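PDB 1Y07: desulfoferrodoxin (Rbo) from Treponema pallidum subsp. pallidum str. Nichols, which probably reduces superoxide to hydrogen peroxide at a non-heme iron centre. Local coordinates for residues B[77-90]-B[93-106]. Sequence-based numbering, arbitrary orientation.
Sequences YIAWVCLKTRKGIQ and ELPVDGAPEVTFAL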
# COMPACT_ATOMS: atom_id res chain seq x y z
N TYR B 77 -18.17 11.34 0.59
CA TYR B 77 -17.56 10.45 1.59
C TYR B 77 -16.03 10.43 1.50
O TYR B 77 -15.46 10.76 0.45
CB TYR B 77 -18.10 9.02 1.39
CG TYR B 77 -17.90 8.47 0.00
CD1 TYR B 77 -16.75 7.77 -0.31
CD2 TYR B 77 -18.82 8.68 -1.02
CE1 TYR B 77 -16.52 7.27 -1.59
CE2 TYR B 77 -18.60 8.19 -2.32
CZ TYR B 77 -17.44 7.48 -2.60
OH TYR B 77 -17.18 6.96 -3.85
N ILE B 78 -15.39 10.02 2.59
CA ILE B 78 -13.95 9.67 2.56
C ILE B 78 -13.82 8.21 2.15
O ILE B 78 -14.30 7.29 2.82
CB ILE B 78 -13.28 9.88 3.94
CG1 ILE B 78 -13.52 11.31 4.46
CG2 ILE B 78 -11.80 9.58 3.83
CD1 ILE B 78 -13.23 12.40 3.42
N ALA B 79 -13.10 7.99 1.07
CA ALA B 79 -12.99 6.67 0.45
C ALA B 79 -11.97 5.80 1.15
O ALA B 79 -12.21 4.62 1.40
CB ALA B 79 -12.61 6.82 -0.96
N TRP B 80 -10.83 6.39 1.48
CA TRP B 80 -9.71 5.63 2.03
C TRP B 80 -8.74 6.58 2.71
O TRP B 80 -8.76 7.81 2.49
CB TRP B 80 -9.03 4.74 0.95
CG TRP B 80 -8.59 5.44 -0.35
CD1 TRP B 80 -9.20 5.35 -1.56
CD2 TRP B 80 -7.45 6.29 -0.54
NE1 TRP B 80 -8.53 6.11 -2.50
CE2 TRP B 80 -7.45 6.70 -1.91
CE3 TRP B 80 -6.44 6.80 0.30
CZ2 TRP B 80 -6.51 7.57 -2.43
CZ3 TRP B 80 -5.49 7.66 -0.22
CH2 TRP B 80 -5.51 8.01 -1.58
N VAL B 81 -7.88 6.00 3.54
CA VAL B 81 -6.78 6.69 4.19
C VAL B 81 -5.55 5.83 3.94
O VAL B 81 -5.61 4.58 4.06
CB VAL B 81 -7.01 6.83 5.73
CG1 VAL B 81 -5.77 7.34 6.43
CG2 VAL B 81 -8.24 7.73 5.99
N CYS B 82 -4.46 6.48 3.59
CA CYS B 82 -3.15 5.85 3.36
C CYS B 82 -2.18 6.40 4.42
O CYS B 82 -2.18 7.60 4.70
CB CYS B 82 -2.68 6.16 1.95
SG CYS B 82 -1.01 5.63 1.56
N LEU B 83 -1.36 5.55 4.99
CA LEU B 83 -0.37 5.91 5.97
C LEU B 83 0.98 5.56 5.45
O LEU B 83 1.21 4.43 5.01
CB LEU B 83 -0.62 5.12 7.25
CG LEU B 83 -0.05 5.69 8.54
CD1 LEU B 83 -0.62 6.99 8.88
CD2 LEU B 83 -0.21 4.63 9.64
N LYS B 84 1.86 6.55 5.41
CA LYS B 84 3.24 6.26 5.15
C LYS B 84 3.95 6.22 6.51
O LYS B 84 3.75 7.12 7.31
CB LYS B 84 3.90 7.35 4.27
CG LYS B 84 5.40 7.09 4.20
CD LYS B 84 6.11 7.92 3.17
CE LYS B 84 6.27 9.33 3.54
NZ LYS B 84 7.06 10.02 2.48
N THR B 85 4.74 5.19 6.75
CA THR B 85 5.54 5.03 7.95
C THR B 85 6.99 4.88 7.53
O THR B 85 7.32 4.79 6.33
CB THR B 85 5.10 3.82 8.79
OG1 THR B 85 5.40 2.60 8.11
CG2 THR B 85 3.57 3.78 8.99
N ARG B 86 7.87 4.85 8.52
CA ARG B 86 9.30 4.69 8.27
C ARG B 86 9.60 3.40 7.53
O ARG B 86 10.45 3.38 6.63
CB ARG B 86 10.10 4.79 9.58
CG ARG B 86 10.27 6.28 10.05
CD ARG B 86 11.50 6.58 10.95
NE ARG B 86 12.52 7.35 10.22
CZ ARG B 86 13.67 7.80 10.74
NH1 ARG B 86 13.99 7.57 12.03
NH2 ARG B 86 14.53 8.50 9.97
N LYS B 87 8.90 2.33 7.92
CA LYS B 87 9.16 0.97 7.39
C LYS B 87 8.32 0.57 6.20
O LYS B 87 8.67 -0.38 5.53
CB LYS B 87 9.05 -0.10 8.50
CG LYS B 87 9.94 0.20 9.66
CD LYS B 87 11.46 0.24 9.30
CE LYS B 87 12.40 0.24 10.50
NZ LYS B 87 12.61 -1.19 10.94
N GLY B 88 7.25 1.28 5.94
CA GLY B 88 6.33 0.93 4.89
C GLY B 88 5.15 1.84 4.65
O GLY B 88 5.17 3.04 4.96
N ILE B 89 4.13 1.28 4.02
CA ILE B 89 2.89 2.01 3.68
C ILE B 89 1.72 1.09 4.03
O ILE B 89 1.87 -0.15 4.03
CB ILE B 89 2.79 2.47 2.18
CG1 ILE B 89 2.79 1.30 1.20
CG2 ILE B 89 3.84 3.54 1.88
CD1 ILE B 89 2.50 1.70 -0.18
N GLN B 90 0.58 1.71 4.31
CA GLN B 90 -0.68 1.02 4.50
C GLN B 90 -1.80 1.80 3.85
O GLN B 90 -1.73 3.00 3.71
CB GLN B 90 -1.04 0.91 5.97
CG GLN B 90 0.06 0.29 6.76
CD GLN B 90 -0.44 -0.25 8.15
OE1 GLN B 90 -1.47 -0.82 8.22
NE2 GLN B 90 0.36 -0.04 9.20
N GLU B 93 -9.54 1.20 3.05
CA GLU B 93 -10.77 1.85 2.62
C GLU B 93 -11.68 2.03 3.84
O GLU B 93 -11.66 1.23 4.76
CB GLU B 93 -11.45 1.04 1.54
CG GLU B 93 -10.59 0.97 0.30
CD GLU B 93 -11.12 0.11 -0.85
OE1 GLU B 93 -12.01 -0.73 -0.60
OE2 GLU B 93 -10.63 0.27 -2.00
N LEU B 94 -12.46 3.09 3.87
CA LEU B 94 -13.40 3.36 4.96
C LEU B 94 -14.86 2.91 4.60
O LEU B 94 -15.33 3.22 3.52
CB LEU B 94 -13.42 4.87 5.20
CG LEU B 94 -12.42 5.34 6.27
CD1 LEU B 94 -10.99 5.25 5.82
CD2 LEU B 94 -12.72 6.77 6.64
N PRO B 95 -15.55 2.17 5.48
CA PRO B 95 -16.98 1.87 5.26
C PRO B 95 -17.74 3.17 5.15
O PRO B 95 -17.58 4.03 6.03
CB PRO B 95 -17.36 1.10 6.53
CG PRO B 95 -16.08 0.46 6.95
CD PRO B 95 -15.06 1.51 6.69
N VAL B 96 -18.52 3.32 4.08
CA VAL B 96 -19.18 4.60 3.75
C VAL B 96 -20.20 5.01 4.82
O VAL B 96 -20.46 6.21 5.02
CB VAL B 96 -19.85 4.58 2.36
CG1 VAL B 96 -21.14 3.74 2.39
CG2 VAL B 96 -20.15 6.01 1.89
N ASP B 97 -20.74 4.01 5.52
CA ASP B 97 -21.73 4.28 6.57
C ASP B 97 -21.17 4.29 8.02
O ASP B 97 -21.92 4.26 9.00
CB ASP B 97 -22.91 3.32 6.43
CG ASP B 97 -22.50 1.87 6.45
OD1 ASP B 97 -21.30 1.56 6.20
OD2 ASP B 97 -23.33 0.96 6.71
N GLY B 98 -19.85 4.36 8.14
CA GLY B 98 -19.19 4.48 9.42
C GLY B 98 -18.71 5.90 9.61
O GLY B 98 -19.12 6.84 8.90
N ALA B 99 -17.77 6.06 10.53
CA ALA B 99 -17.23 7.38 10.81
C ALA B 99 -16.07 7.68 9.85
O ALA B 99 -15.47 6.75 9.27
CB ALA B 99 -16.76 7.42 12.22
N PRO B 100 -15.70 8.94 9.73
CA PRO B 100 -14.57 9.32 8.89
C PRO B 100 -13.28 9.12 9.66
O PRO B 100 -12.58 10.07 9.92
CB PRO B 100 -14.83 10.81 8.60
CG PRO B 100 -15.51 11.27 9.85
CD PRO B 100 -16.35 10.12 10.34
N GLU B 101 -13.02 7.89 10.11
CA GLU B 101 -11.80 7.57 10.83
C GLU B 101 -11.43 6.11 10.64
O GLU B 101 -12.28 5.27 10.39
CB GLU B 101 -11.98 7.82 12.33
CG GLU B 101 -13.03 6.96 12.94
CD GLU B 101 -12.95 6.91 14.46
OE1 GLU B 101 -13.24 7.92 15.08
OE2 GLU B 101 -12.59 5.84 15.02
N VAL B 102 -10.16 5.82 10.79
CA VAL B 102 -9.66 4.44 10.72
C VAL B 102 -8.36 4.33 11.50
O VAL B 102 -7.68 5.31 11.69
CB VAL B 102 -9.48 4.02 9.24
CG1 VAL B 102 -8.24 4.67 8.64
CG2 VAL B 102 -9.55 2.48 9.07
N THR B 103 -8.04 3.15 11.98
CA THR B 103 -6.86 2.95 12.75
C THR B 103 -5.96 1.93 12.03
O THR B 103 -6.43 0.98 11.40
CB THR B 103 -7.23 2.38 14.07
OG1 THR B 103 -8.10 3.34 14.72
CG2 THR B 103 -5.98 2.21 15.01
N PHE B 104 -4.67 2.17 12.13
CA PHE B 104 -3.65 1.30 11.60
C PHE B 104 -2.82 0.82 12.78
O PHE B 104 -2.69 1.55 13.75
CB PHE B 104 -2.75 2.11 10.70
CG PHE B 104 -3.48 2.69 9.51
CD1 PHE B 104 -4.02 3.96 9.57
CD2 PHE B 104 -3.58 1.99 8.35
CE1 PHE B 104 -4.70 4.53 8.48
CE2 PHE B 104 -4.24 2.57 7.23
CZ PHE B 104 -4.81 3.82 7.33
N ALA B 105 -2.21 -0.35 12.65
CA ALA B 105 -1.24 -0.86 13.61
C ALA B 105 0.17 -0.93 13.06
O ALA B 105 0.34 -1.25 11.84
CB ALA B 105 -1.70 -2.25 14.05
N LEU B 106 1.16 -0.62 13.90
CA LEU B 106 2.57 -0.59 13.56
C LEU B 106 3.31 -1.62 14.39
O LEU B 106 2.91 -1.93 15.51
CB LEU B 106 3.13 0.86 13.78
CG LEU B 106 2.93 1.87 12.61
CD1 LEU B 106 1.44 2.09 12.25
CD2 LEU B 106 3.64 3.21 12.89
O HOH W 1 -16.28 5.51 2.46
O HOH W 2 -2.50 -2.24 10.38
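F104 takes L83 over one face of its ring and meets V81 and Q90 around the rim. L83 CB sits almost straight above the ring centre, 4.2 Å from the centroid, a CH-pi contact. CG of L83 anti to the backbone N (chi1 -158°) brings CD2 to 3.7 Å from F104 CB. V81 meets the far end of the ring: its CG1 lies 3.6 Å from F104 CE1, while V81 O lies at the ring edge, in its plane, 3.5 Å from F104 CZ. Q90 passes the other way along F104, its amide turned 84° to the ring. Beyond CG, which lies beside the backbone N, the extended chain of Q90 takes NE2 across to strand 101-105 of the facing sheet, where it donates to A105 O at 2.9 Å from above the carbonyl plane. On the same amide, OE1 accepts from a water that in turn accepts from A105 N, so both amide atoms tie Q90 to A105. The packing joins the two sheets of the immunoglobulin-like beta sandwich: strands 78-85 and 101-105, in different sheets, run nearly the same way at 28°, their segment axes 8.1 Å apart at closest approach, and residues 88-90 continue the first sheet into a strand of the second subunit. Further along, T85 CG2 and L106 CD2 meet tip to tip, T85 OG1 being bonded to D110. At the other end the chain links the sheets beside the iron. L94 N donates to A79 O in a nearly straight bond of 2.9 Å, and L94 inserts CD1 against V81 CG2 and CD2 against I78 CG2; a water bridges I78 O and L94 O. I78 itself packs on the iron ligands H70 and C119, its side chain within about 5 Å of the iron at its nearest atoms.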